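PDB 7DEY: RNase III from Scheffersomyces stipitis, which probably cleaves double-stranded RNA endonucleolytically to leave 5'-phosphomonoesters, as a Dicer of the ribonuclease III family. Local coordinates for residues C[81-94]-C[111-123]. Residues are numbered along the deposited sequence; the frame is centred on the assembly and turned at random.
Sequences NHTLTQFSFEYGFD and QKVYADIFEAYIG
L84 and A115 mark where helix 81-90 passes closest to the start of helix 113-123, their CA atoms 4.8 Å apart; the axes approach to 7.7 Å and cross at 73°. A Schellman motif with G92 at positive phi ends the first helix, F93 N bonding back to S88 O, and the turn brings F93 and D94 onto the second helix. Y114 and F118, one helical turn apart, are knobs in the holes T85/S88/F89/D94 and L84/F87/S88/F93. The F89 ring meets the face of Y114 edge-on, planes at 59° and F89 CE1 3.4 Å from Y114 CE1, while D94 CB lies beside the Y114 hydroxyl. F118 carries CG anti to its backbone N (chi1 -172°), which lays its ring between L84 CD2 and F93 CE2, its far end reaching F87 CB. F93 CZ stands over the centre of the Y121 ring in a second edge-to-face pair. Between the two knobs, S88 OG donates to L84 O (2.6 Å), tying this buried hydroxyl to its own helix. This aromatic packing belongs to the helical RNase III domain. W139 of helix 134-143 touches F118, L51 of helix 42-62 backs L84, and helix 11-18 packs on I117 and Y121; at the far side of helix 81-90, H82 stacks on H82 of the second subunit.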
loop_
_atom_site.group_PDB
_atom_site.type_symbol
_atom_site.label_atom_id
_atom_site.label_comp_id
_atom_site.label_asym_id
_atom_site.label_seq_id
_atom_site.Cartn_x
_atom_site.Cartn_y
_atom_site.Cartn_z
ATOM N N ASN C 81 0.879 -9.617 -2.326
ATOM C CA ASN C 81 0.921 -9.595 -3.783
ATOM C C ASN C 81 0.536 -8.241 -4.350
ATOM O O ASN C 81 1.084 -7.833 -5.378
ATOM C CB ASN C 81 0.007 -10.672 -4.345
ATOM C CG ASN C 81 0.536 -12.041 -4.099
ATOM O OD1 ASN C 81 0.688 -12.453 -2.949
ATOM N ND2 ASN C 81 0.852 -12.756 -5.169
ATOM N N HIS C 82 -0.401 -7.537 -3.710
ATOM C CA HIS C 82 -0.770 -6.200 -4.171
ATOM C C HIS C 82 0.444 -5.280 -4.255
ATOM O O HIS C 82 0.722 -4.695 -5.308
ATOM C CB HIS C 82 -1.816 -5.602 -3.236
ATOM C CG HIS C 82 -2.098 -4.152 -3.487
ATOM N ND1 HIS C 82 -1.318 -3.137 -2.972
ATOM C CD2 HIS C 82 -3.060 -3.549 -4.225
ATOM C CE1 HIS C 82 -1.799 -1.971 -3.365
ATOM N NE2 HIS C 82 -2.857 -2.193 -4.126
ATOM N N THR C 83 1.184 -5.132 -3.157
ATOM C CA THR C 83 2.283 -4.177 -3.182
ATOM C C THR C 83 3.466 -4.668 -4.015
ATOM O O THR C 83 4.136 -3.855 -4.672
ATOM C CB THR C 83 2.752 -3.854 -1.782
ATOM O OG1 THR C 83 4.011 -3.202 -1.892
ATOM C CG2 THR C 83 2.924 -5.108 -0.993
ATOM N N LEU C 84 3.772 -5.978 -3.973
ATOM C CA LEU C 84 4.899 -6.487 -4.757
ATOM C C LEU C 84 4.604 -6.406 -6.241
ATOM O O LEU C 84 5.527 -6.220 -7.039
ATOM C CB LEU C 84 5.231 -7.935 -4.393
ATOM C CG LEU C 84 5.619 -8.252 -2.955
ATOM C CD1 LEU C 84 6.210 -9.623 -2.893
ATOM C CD2 LEU C 84 6.607 -7.225 -2.478
ATOM N N THR C 85 3.331 -6.548 -6.628
ATOM C CA THR C 85 2.946 -6.305 -8.013
ATOM C C THR C 85 3.122 -4.843 -8.369
ATOM O O THR C 85 3.548 -4.516 -9.480
ATOM C CB THR C 85 1.497 -6.702 -8.261
ATOM O OG1 THR C 85 1.315 -8.093 -7.988
ATOM C CG2 THR C 85 1.137 -6.423 -9.703
ATOM N N GLN C 86 2.786 -3.949 -7.438
ATOM C CA GLN C 86 2.924 -2.526 -7.712
ATOM C C GLN C 86 4.379 -2.166 -7.955
ATOM O O GLN C 86 4.694 -1.439 -8.895
ATOM C CB GLN C 86 2.344 -1.710 -6.557
ATOM C CG GLN C 86 2.031 -0.281 -6.929
ATOM C CD GLN C 86 1.226 0.445 -5.867
ATOM O OE1 GLN C 86 1.249 0.082 -4.690
ATOM N NE2 GLN C 86 0.503 1.484 -6.285
ATOM N N PHE C 87 5.288 -2.708 -7.142
ATOM C CA PHE C 87 6.712 -2.509 -7.388
ATOM C C PHE C 87 7.120 -3.061 -8.747
ATOM O O PHE C 87 7.887 -2.419 -9.478
ATOM C CB PHE C 87 7.542 -3.169 -6.282
ATOM C CG PHE C 87 7.366 -2.537 -4.926
ATOM C CD1 PHE C 87 7.033 -1.198 -4.805
ATOM C CD2 PHE C 87 7.535 -3.285 -3.773
ATOM C CE1 PHE C 87 6.872 -0.616 -3.551
ATOM C CE2 PHE C 87 7.362 -2.720 -2.533
ATOM C CZ PHE C 87 7.029 -1.378 -2.418
ATOM N N SER C 88 6.601 -4.243 -9.114
ATOM C CA SER C 88 7.023 -4.897 -10.353
ATOM C C SER C 88 6.629 -4.117 -11.603
ATOM O O SER C 88 7.339 -4.187 -12.617
ATOM C CB SER C 88 6.447 -6.299 -10.435
ATOM O OG SER C 88 6.701 -7.005 -9.235
ATOM N N PHE C 89 5.509 -3.385 -11.570
ATOM C CA PHE C 89 5.122 -2.603 -12.737
ATOM C C PHE C 89 5.843 -1.269 -12.792
ATOM O O PHE C 89 6.136 -0.782 -13.893
ATOM C CB PHE C 89 3.608 -2.411 -12.768
ATOM C CG PHE C 89 2.874 -3.651 -13.158
ATOM C CD1 PHE C 89 3.419 -4.515 -14.085
ATOM C CD2 PHE C 89 1.672 -3.978 -12.579
ATOM C CE1 PHE C 89 2.768 -5.674 -14.439
ATOM C CE2 PHE C 89 1.018 -5.136 -12.933
ATOM C CZ PHE C 89 1.568 -5.986 -13.862
ATOM N N GLU C 90 6.154 -0.677 -11.636
ATOM C CA GLU C 90 6.950 0.542 -11.623
ATOM C C GLU C 90 8.398 0.298 -12.024
ATOM O O GLU C 90 9.132 1.268 -12.261
ATOM C CB GLU C 90 6.902 1.220 -10.249
ATOM C CG GLU C 90 5.513 1.505 -9.766
ATOM C CD GLU C 90 5.460 1.758 -8.281
ATOM O OE1 GLU C 90 6.067 2.744 -7.804
ATOM O OE2 GLU C 90 4.808 0.962 -7.586
ATOM N N TYR C 91 8.829 -0.961 -12.080
ATOM C CA TYR C 91 10.089 -1.325 -12.703
ATOM C C TYR C 91 9.851 -2.072 -14.008
ATOM O O TYR C 91 10.770 -2.723 -14.533
ATOM C CB TYR C 91 10.931 -2.161 -11.745
ATOM C CG TYR C 91 11.474 -1.443 -10.518
ATOM C CD1 TYR C 91 12.378 -0.395 -10.637
ATOM C CD2 TYR C 91 11.101 -1.846 -9.228
ATOM C CE1 TYR C 91 12.886 0.248 -9.513
ATOM C CE2 TYR C 91 11.612 -1.209 -8.095
ATOM C CZ TYR C 91 12.508 -0.166 -8.249
ATOM O OH TYR C 91 13.010 0.458 -7.132
ATOM N N GLY C 92 8.624 -2.014 -14.522
ATOM C CA GLY C 92 8.306 -2.546 -15.831
ATOM C C GLY C 92 8.666 -4.000 -16.004
ATOM O O GLY C 92 9.180 -4.385 -17.060
ATOM N N PHE C 93 8.417 -4.821 -14.981
ATOM C CA PHE C 93 8.720 -6.243 -15.086
ATOM C C PHE C 93 7.857 -6.922 -16.137
ATOM O O PHE C 93 8.277 -7.922 -16.729
ATOM C CB PHE C 93 8.519 -6.928 -13.741
ATOM C CG PHE C 93 9.637 -6.706 -12.792
ATOM C CD1 PHE C 93 10.623 -5.765 -13.076
ATOM C CD2 PHE C 93 9.709 -7.431 -11.614
ATOM C CE1 PHE C 93 11.671 -5.554 -12.211
ATOM C CE2 PHE C 93 10.746 -7.223 -10.738
ATOM C CZ PHE C 93 11.743 -6.279 -11.043
ATOM N N ASP C 94 6.646 -6.408 -16.364
ATOM C CA ASP C 94 5.811 -6.912 -17.443
ATOM C C ASP C 94 6.520 -6.835 -18.784
ATOM O O ASP C 94 6.168 -7.582 -19.706
ATOM C CB ASP C 94 4.513 -6.114 -17.496
ATOM C CG ASP C 94 4.755 -4.621 -17.541
ATOM O OD1 ASP C 94 5.148 -4.051 -16.509
ATOM O OD2 ASP C 94 4.575 -4.012 -18.617
ATOM N N GLN C 111 -3.805 -13.799 -10.843
ATOM C CA GLN C 111 -2.512 -14.062 -11.480
ATOM C C GLN C 111 -1.379 -13.433 -10.660
ATOM O O GLN C 111 -0.767 -12.420 -11.017
ATOM C CB GLN C 111 -2.500 -13.614 -12.948
ATOM C CG GLN C 111 -3.283 -14.553 -13.885
ATOM C CD GLN C 111 -4.776 -14.215 -14.013
ATOM O OE1 GLN C 111 -5.380 -13.603 -13.127
ATOM N NE2 GLN C 111 -5.377 -14.638 -15.123
ATOM N N LYS C 112 -1.156 -14.081 -9.511
ATOM C CA LYS C 112 -0.258 -13.717 -8.416
ATOM C C LYS C 112 1.205 -13.669 -8.842
ATOM O O LYS C 112 2.102 -13.611 -7.991
ATOM C CB LYS C 112 -0.414 -14.731 -7.274
ATOM C CG LYS C 112 -1.854 -15.141 -6.975
ATOM C CD LYS C 112 -2.284 -16.343 -7.792
ATOM C CE LYS C 112 -3.793 -16.460 -7.824
ATOM N NZ LYS C 112 -4.260 -17.384 -8.890
ATOM N N VAL C 113 1.431 -13.753 -10.159
ATOM C CA VAL C 113 2.749 -14.027 -10.728
ATOM C C VAL C 113 3.743 -12.926 -10.382
ATOM O O VAL C 113 4.792 -13.190 -9.785
ATOM C CB VAL C 113 2.639 -14.215 -12.250
ATOM C CG1 VAL C 113 3.995 -13.971 -12.936
ATOM C CG2 VAL C 113 2.122 -15.591 -12.546
ATOM N N TYR C 114 3.430 -11.678 -10.763
ATOM C CA TYR C 114 4.417 -10.605 -10.697
ATOM C C TYR C 114 5.035 -10.488 -9.319
ATOM O O TYR C 114 6.220 -10.142 -9.198
ATOM C CB TYR C 114 3.802 -9.270 -11.091
ATOM C CG TYR C 114 3.576 -9.149 -12.567
ATOM C CD1 TYR C 114 4.588 -8.733 -13.415
ATOM C CD2 TYR C 114 2.340 -9.468 -13.119
ATOM C CE1 TYR C 114 4.368 -8.628 -14.785
ATOM C CE2 TYR C 114 2.110 -9.374 -14.474
ATOM C CZ TYR C 114 3.119 -8.952 -15.313
ATOM O OH TYR C 114 2.861 -8.853 -16.672
ATOM N N ALA C 115 4.268 -10.796 -8.273
ATOM C CA ALA C 115 4.869 -10.798 -6.951
ATOM C C ALA C 115 5.879 -11.923 -6.816
ATOM O O ALA C 115 6.894 -11.766 -6.131
ATOM C CB ALA C 115 3.790 -10.900 -5.876
ATOM N N ASP C 116 5.633 -13.051 -7.475
ATOM C CA ASP C 116 6.567 -14.162 -7.385
ATOM C C ASP C 116 7.826 -13.911 -8.209
ATOM O O ASP C 116 8.896 -14.409 -7.840
ATOM C CB ASP C 116 5.883 -15.458 -7.821
ATOM C CG ASP C 116 5.030 -16.073 -6.714
ATOM O OD1 ASP C 116 5.520 -16.252 -5.575
ATOM O OD2 ASP C 116 3.858 -16.383 -6.987
ATOM N N ILE C 117 7.724 -13.159 -9.318
ATOM C CA ILE C 117 8.919 -12.676 -10.012
ATOM C C ILE C 117 9.733 -11.809 -9.069
ATOM O O ILE C 117 10.914 -12.066 -8.805
ATOM C CB ILE C 117 8.539 -11.895 -11.285
ATOM C CG1 ILE C 117 7.615 -12.713 -12.175
ATOM C CG2 ILE C 117 9.789 -11.485 -12.092
ATOM C CD1 ILE C 117 8.356 -13.492 -13.233
ATOM N N PHE C 118 9.078 -10.780 -8.528
ATOM C CA PHE C 118 9.726 -9.819 -7.645
ATOM C C PHE C 118 10.443 -10.504 -6.492
ATOM O O PHE C 118 11.533 -10.073 -6.085
ATOM C CB PHE C 118 8.688 -8.836 -7.117
ATOM C CG PHE C 118 9.272 -7.704 -6.370
ATOM C CD1 PHE C 118 9.499 -7.802 -5.012
ATOM C CD2 PHE C 118 9.599 -6.540 -7.018
ATOM C CE1 PHE C 118 10.031 -6.762 -4.324
ATOM C CE2 PHE C 118 10.137 -5.497 -6.335
ATOM C CZ PHE C 118 10.354 -5.602 -4.988
ATOM N N GLU C 119 9.851 -11.565 -5.944
ATOM C CA GLU C 119 10.562 -12.308 -4.914
ATOM C C GLU C 119 11.791 -12.986 -5.500
ATOM O O GLU C 119 12.894 -12.862 -4.956
ATOM C CB GLU C 119 9.624 -13.302 -4.237
ATOM C CG GLU C 119 8.657 -12.603 -3.296
ATOM C CD GLU C 119 7.752 -13.555 -2.542
ATOM O OE1 GLU C 119 7.293 -13.164 -1.443
ATOM O OE2 GLU C 119 7.490 -14.680 -3.037
ATOM N N ALA C 120 11.633 -13.667 -6.637
ATOM C CA ALA C 120 12.794 -14.237 -7.313
ATOM C C ALA C 120 13.864 -13.174 -7.566
ATOM O O ALA C 120 15.061 -13.407 -7.330
ATOM C CB ALA C 120 12.373 -14.897 -8.627
ATOM N N TYR C 121 13.450 -11.998 -8.041
ATOM C CA TYR C 121 14.407 -10.950 -8.363
ATOM C C TYR C 121 15.260 -10.596 -7.148
ATOM O O TYR C 121 16.495 -10.678 -7.192
ATOM C CB TYR C 121 13.658 -9.731 -8.887
ATOM C CG TYR C 121 14.549 -8.690 -9.513
ATOM C CD1 TYR C 121 14.967 -8.806 -10.830
ATOM C CD2 TYR C 121 14.965 -7.591 -8.784
ATOM C CE1 TYR C 121 15.772 -7.867 -11.396
ATOM C CE2 TYR C 121 15.773 -6.647 -9.333
ATOM C CZ TYR C 121 16.179 -6.780 -10.641
ATOM O OH TYR C 121 16.996 -5.805 -11.194
ATOM N N ILE C 122 14.612 -10.213 -6.040
ATOM C CA ILE C 122 15.332 -9.999 -4.785
ATOM C C ILE C 122 16.225 -11.191 -4.466
ATOM O O ILE C 122 17.363 -11.033 -4.009
ATOM C CB ILE C 122 14.337 -9.735 -3.643
ATOM C CG1 ILE C 122 13.969 -8.260 -3.585
ATOM C CG2 ILE C 122 14.908 -10.195 -2.288
ATOM C CD1 ILE C 122 12.854 -7.987 -2.580
ATOM N N GLY C 123 15.715 -12.403 -4.688
ATOM C CA GLY C 123 16.550 -13.582 -4.542
ATOM C C GLY C 123 17.806 -13.526 -5.392
ATOM O O GLY C 123 18.855 -14.033 -4.982
#